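Local coordinates for protein peroxiredoxin (Akkermansia muciniphila, PDB 6KHX) that probably reduces peroxides through cysteine chemistry as a typical 2-Cys peroxiredoxin, at residues Asn86-Arg89 with Asp90-Gly93; Thr108-Asp112 with Tyr113-Ala117. All coordinates share one frame; numbering follows the deposited sequence.

Interaction 1. Residues Asn86-Arg89 with Asp90-Gly93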
ATOM      1  N   ASN B  86      46.031  12.195  27.144  1.00 45.79           N
ATOM      2  CA  ASN B  86      47.222  11.729  27.836  1.00 40.46           C
ATOM      3  C   ASN B  86      48.420  11.577  26.901  1.00 46.61           C
ATOM      4  O   ASN B  86      49.399  10.915  27.260  1.00 56.70           O
ATOM      5  CB  ASN B  86      46.934  10.417  28.565  1.00 45.29           C
ATOM      6  CG  ASN B  86      46.167  10.634  29.862  1.00 56.55           C
ATOM      7  OD1 ASN B  86      46.752  10.985  30.888  1.00 63.89           O
ATOM      8  ND2 ASN B  86      44.858  10.417  29.822  1.00 50.54           N
ATOM      9  N   THR B  87      48.358  12.165  25.707  1.00 48.07           N
ATOM     10  CA  THR B  87      49.489  12.207  24.793  1.00 49.46           C
ATOM     11  C   THR B  87      50.017  13.630  24.722  1.00 57.35           C
ATOM     12  O   THR B  87      49.234  14.553  24.456  1.00 53.34           O
ATOM     13  CB  THR B  87      49.083  11.733  23.394  1.00 45.08           C
ATOM     14  OG1 THR B  87      48.616  10.383  23.463  1.00 44.85           O
ATOM     15  CG2 THR B  87      50.269  11.802  22.439  1.00 46.30           C
ATOM     16  N   PRO B  88      51.316  13.857  24.936  1.00 59.83           N
ATOM     17  CA  PRO B  88      51.833  15.232  24.935  1.00 54.96           C
ATOM     18  C   PRO B  88      51.684  15.899  23.574  1.00 55.26           C
ATOM     19  O   PRO B  88      51.737  15.250  22.526  1.00 57.44           O
ATOM     20  CB  PRO B  88      53.309  15.060  25.324  1.00 56.06           C
ATOM     21  CG  PRO B  88      53.627  13.644  25.016  1.00 57.31           C
ATOM     22  CD  PRO B  88      52.365  12.875  25.263  1.00 53.42           C
ATOM     23  N   ARG B  89      51.488  17.222  23.611  1.00 52.71           N
ATOM     24  CA  ARG B  89      51.194  17.976  22.394  1.00 52.03           C
ATOM     25  C   ARG B  89      52.334  17.879  21.388  1.00 57.59           C
ATOM     26  O   ARG B  89      52.097  17.817  20.176  1.00 57.15           O
ATOM     27  CB  ARG B  89      50.922  19.439  22.742  1.00 50.05           C
ATOM     28  CG  ARG B  89      49.803  19.624  23.737  1.00 50.66           C
ATOM     29  CD  ARG B  89      49.511  21.085  24.002  1.00 49.31           C
ATOM     30  NE  ARG B  89      48.437  21.216  24.983  1.00 52.85           N
ATOM     31  CZ  ARG B  89      47.949  22.374  25.421  1.00 59.32           C
ATOM     32  NH1 ARG B  89      48.441  23.524  24.971  1.00 60.83           N
ATOM     33  NH2 ARG B  89      46.971  22.379  26.320  1.00 54.86           N
ATOM     34  N   ASP B  90      53.580  17.854  21.870  1.00 61.15           N
ATOM     35  CA  ASP B  90      54.725  17.764  20.972  1.00 59.51           C
ATOM     36  C   ASP B  90      54.803  16.420  20.260  1.00 57.20           C
ATOM     37  O   ASP B  90      55.641  16.256  19.367  1.00 58.47           O
ATOM     38  CB  ASP B  90      56.017  18.055  21.746  1.00 64.55           C
ATOM     39  CG  ASP B  90      56.153  17.216  23.009  1.00 72.29           C
ATOM     40  OD1 ASP B  90      56.337  15.982  22.903  1.00 73.41           O
ATOM     41  OD2 ASP B  90      56.073  17.798  24.116  1.00 76.08           O
ATOM     42  N   GLN B  91      53.936  15.476  20.616  1.00 58.84           N
ATOM     43  CA  GLN B  91      53.810  14.203  19.921  1.00 63.77           C
ATOM     44  C   GLN B  91      52.496  14.103  19.158  1.00 55.75           C
ATOM     45  O   GLN B  91      52.115  13.007  18.736  1.00 58.69           O
ATOM     46  CB  GLN B  91      53.924  13.058  20.926  1.00 60.10           C
ATOM     47  CG  GLN B  91      55.260  13.006  21.638  1.00 64.17           C
ATOM     48  CD  GLN B  91      55.367  11.830  22.580  1.00 70.51           C
ATOM     49  OE1 GLN B  91      55.922  11.947  23.675  1.00 70.72           O
ATOM     50  NE2 GLN B  91      54.828  10.688  22.166  1.00 72.08           N
ATOM     51  N   GLY B  92      51.808  15.223  18.961  1.00 54.33           N
ATOM     52  CA  GLY B  92      50.519  15.246  18.302  1.00 54.45           C
ATOM     53  C   GLY B  92      49.326  15.100  19.220  1.00 50.35           C
ATOM     54  O   GLY B  92      48.194  15.035  18.728  1.00 54.93           O
ATOM     55  N   GLY B  93      49.539  15.068  20.537  1.00 51.64           N
ATOM     56  CA  GLY B  93      48.462  14.878  21.484  1.00 46.35           C
ATOM     57  C   GLY B  93      47.763  16.170  21.872  1.00 45.74           C
ATOM     58  O   GLY B  93      48.110  17.267  21.433  1.00 46.86           O
TER

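Interaction 2. Residues Thr108-Asp112 with Tyr113-Ala117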
ATOM      1  N   THR B 108      25.043   8.888  16.285  1.00 28.04           N
ATOM      2  CA  THR B 108      23.700   9.458  16.276  1.00 26.50           C
ATOM      3  C   THR B 108      23.716  10.967  16.523  1.00 28.16           C
ATOM      4  O   THR B 108      22.863  11.684  15.990  1.00 26.79           O
ATOM      5  CB  THR B 108      22.811   8.757  17.313  1.00 25.48           C
ATOM      6  OG1 THR B 108      23.409   8.845  18.607  1.00 23.91           O
ATOM      7  CG2 THR B 108      22.617   7.285  16.960  1.00 28.26           C
ATOM      8  N   ILE B 109      24.661  11.471  17.325  1.00 24.83           N
ATOM      9  CA  ILE B 109      24.729  12.910  17.568  1.00 25.26           C
ATOM     10  C   ILE B 109      25.114  13.638  16.287  1.00 27.61           C
ATOM     11  O   ILE B 109      24.487  14.633  15.898  1.00 28.58           O
ATOM     12  CB  ILE B 109      25.720  13.223  18.703  1.00 25.37           C
ATOM     13  CG1 ILE B 109      25.407  12.391  19.941  1.00 26.73           C
ATOM     14  CG2 ILE B 109      25.657  14.696  19.055  1.00 24.08           C
ATOM     15  CD1 ILE B 109      26.444  12.547  21.032  1.00 24.39           C
ATOM     16  N   SER B 110      26.159  13.150  15.617  1.00 25.55           N
ATOM     17  CA  SER B 110      26.588  13.754  14.363  1.00 26.16           C
ATOM     18  C   SER B 110      25.473  13.704  13.329  1.00 25.17           C
ATOM     19  O   SER B 110      25.304  14.644  12.544  1.00 29.21           O
ATOM     20  CB  SER B 110      27.843  13.045  13.848  1.00 28.82           C
ATOM     21  OG  SER B 110      28.869  13.053  14.829  1.00 27.33           O
ATOM     22  N   ALA B 111      24.708  12.609  13.307  1.00 25.71           N
ATOM     23  CA  ALA B 111      23.562  12.519  12.409  1.00 25.90           C
ATOM     24  C   ALA B 111      22.505  13.555  12.768  1.00 25.79           C
ATOM     25  O   ALA B 111      22.000  14.272  11.899  1.00 24.46           O
ATOM     26  CB  ALA B 111      22.971  11.111  12.443  1.00 19.83           C
ATOM     27  N   ASP B 112      22.168  13.656  14.055  1.00 27.88           N
ATOM     28  CA  ASP B 112      21.119  14.576  14.489  1.00 30.49           C
ATOM     29  C   ASP B 112      21.488  16.028  14.229  1.00 29.77           C
ATOM     30  O   ASP B 112      20.609  16.851  13.950  1.00 27.70           O
ATOM     31  CB  ASP B 112      20.827  14.360  15.974  1.00 27.91           C
ATOM     32  CG  ASP B 112      20.083  13.067  16.235  1.00 30.39           C
ATOM     33  OD1 ASP B 112      19.647  12.438  15.248  1.00 34.78           O
ATOM     34  OD2 ASP B 112      19.960  12.667  17.415  1.00 30.41           O
ATOM     35  N   TYR B 113      22.775  16.360  14.293  1.00 27.50           N
ATOM     36  CA  TYR B 113      23.212  17.726  14.055  1.00 25.67           C
ATOM     37  C   TYR B 113      23.557  18.003  12.595  1.00 27.84           C
ATOM     38  O   TYR B 113      23.942  19.133  12.267  1.00 27.68           O
ATOM     39  CB  TYR B 113      24.401  18.048  14.964  1.00 26.07           C
ATOM     40  CG  TYR B 113      23.982  18.364  16.381  1.00 27.36           C
ATOM     41  CD1 TYR B 113      23.641  17.350  17.272  1.00 24.16           C
ATOM     42  CD2 TYR B 113      23.900  19.679  16.822  1.00 26.51           C
ATOM     43  CE1 TYR B 113      23.244  17.639  18.568  1.00 23.63           C
ATOM     44  CE2 TYR B 113      23.506  19.976  18.113  1.00 26.58           C
ATOM     45  CZ  TYR B 113      23.179  18.955  18.984  1.00 28.96           C
ATOM     46  OH  TYR B 113      22.789  19.263  20.273  1.00 27.62           O
ATOM     47  N   GLY B 114      23.415  17.014  11.713  1.00 25.50           N
ATOM     48  CA  GLY B 114      23.630  17.234  10.293  1.00 26.95           C
ATOM     49  C   GLY B 114      25.076  17.443   9.889  1.00 34.53           C
ATOM     50  O   GLY B 114      25.340  18.120   8.890  1.00 28.89           O
ATOM     51  N   VAL B 115      26.022  16.869  10.634  1.00 24.93           N
ATOM     52  CA  VAL B 115      27.442  17.019  10.359  1.00 26.47           C
ATOM     53  C   VAL B 115      28.112  15.707   9.988  1.00 30.29           C
ATOM     54  O   VAL B 115      29.329  15.688   9.774  1.00 30.24           O
ATOM     55  CB  VAL B 115      28.175  17.658  11.556  1.00 28.26           C
ATOM     56  CG1 VAL B 115      27.585  19.022  11.877  1.00 28.50           C
ATOM     57  CG2 VAL B 115      28.112  16.729  12.759  1.00 23.77           C
ATOM     58  N   LEU B 116      27.366  14.610   9.909  1.00 32.23           N
ATOM     59  CA  LEU B 116      27.957  13.312   9.611  1.00 28.35           C
ATOM     60  C   LEU B 116      28.262  13.221   8.123  1.00 29.90           C
ATOM     61  O   LEU B 116      27.373  13.426   7.292  1.00 29.49           O
ATOM     62  CB  LEU B 116      27.022  12.188  10.035  1.00 28.74           C
ATOM     63  CG  LEU B 116      27.653  10.803  10.034  1.00 28.46           C
ATOM     64  CD1 LEU B 116      28.839  10.782  10.981  1.00 31.93           C
ATOM     65  CD2 LEU B 116      26.619   9.786  10.451  1.00 26.20           C
ATOM     66  N   ALA B 117      29.520  12.937   7.788  1.00 29.08           N
ATOM     67  CA  ALA B 117      29.919  12.742   6.403  1.00 28.75           C
ATOM     68  C   ALA B 117      29.499  11.357   5.910  1.00 32.70           C
ATOM     69  O   ALA B 117      28.965  10.532   6.658  1.00 34.69           O
ATOM     70  CB  ALA B 117      31.424  12.938   6.253  1.00 31.74           C
TER

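Interaction 1. Residues Asn86-Arg89 with Asp90-Gly93
The ring of P88 and the side chain of Q91 cross obliquely at a short 3-10 turn in the loop that follows helix 78-85. CG of the proline does the touching: it lies 3.2 Å from Q91 OE1 and 3.5 Å from Q91 CD, so the amide end rests against the pyrrolidine ring. With its CG anti to the carbonyl carbon (chi1 -62°), the extended chain of Q91 carries its amide to P88 CG. D90 approaches the same ring from another direction, OD1 standing 4.0 Å from P88 CB, and it also packs on S206 of a neighbouring subunit. Without the ring, as with an alanine here, the Q91 amide would probably lose its apolar neighbour and be freer to turn, and the backbone entering the turn could flex. R89 heads elsewhere; its extended chain carries NE to the backbone oxygen of Q95 and NH1 into a salt bridge with E58. In the backbone, R89 O accepts from G92 N, and G92 takes a positive phi. G93 follows with its CA 3.7 Å from T87 CG2, where any side chain would run into T87 O. The turn closes on one acceptor: P88 O receives Q91 N at 2.9 Å and G93 N at 3.0 Å, from opposite faces of its carbonyl plane.

Interaction 2. Residues Thr108-Asp112 with Tyr113-Ala117
A Schellman motif ends helix 108-112, where S110 and A111 hold the backbone of G114 and V115 as the chain turns toward strand 119-122. G114 adopts positive phi (71°), and the two characteristic bonds interlock around it. In the outer one V115 N donates to S110 O at 3.0 Å, in the carbonyl plane; in the inner one G114 N reaches A111 O at 3.1 Å from well above that carbonyl's plane. L116 N adds a weak bond to S110 O. Apolar contacts accompany the pattern, as the CB of S110 meets V115 CG2 at 3.9 Å and L116 CD1 at 3.8 Å. V115 CG2 gets there by sitting between its own backbone N and carbonyl carbon (chi1 -59° for CG1), which turns this methyl back toward the helix. L116 points its CB toward the helix, its CD2 loosely approaching the methyl of A111. The hydroxyl of S110 bonds instead to D104 OD2. Four residues apart, I109 and Y113 lie side by side and point the same way, I109 CG2 touching the ring at CD1 and CE1. This pair faces strand 35-40 of the thioredoxin-like core: both side chains meet F40, Y113 also packs edge-to-face with F141, and its OH bonds to P9 O. D112 OD1 makes a weak hydrogen bond to N127 of a neighbouring subunit. I109 O accepts Y113 N at 2.9 Å and also lies at the edge of the Y113 ring, in its plane, 3.2 Å from CD1.

In the fold
Interactions 1 and 2 follow each other along the thioredoxin-like part of the chain, with strand 101-103 between them, but they do not touch: their centres are about 28 Å apart and their nearest atoms about 20 Å. The turn at 86-93 is peripheral, its centre about 23 Å from that of the chain, whereas the centre of 108-117 lies about 13 Å from it and this helix end packs on the central sheet. Both also reach beyond their own chain, through D90 in the first and through T108 and D112 in the second. A bound calcium ion lies about 5 Å from the side chain of A111, near interaction 2.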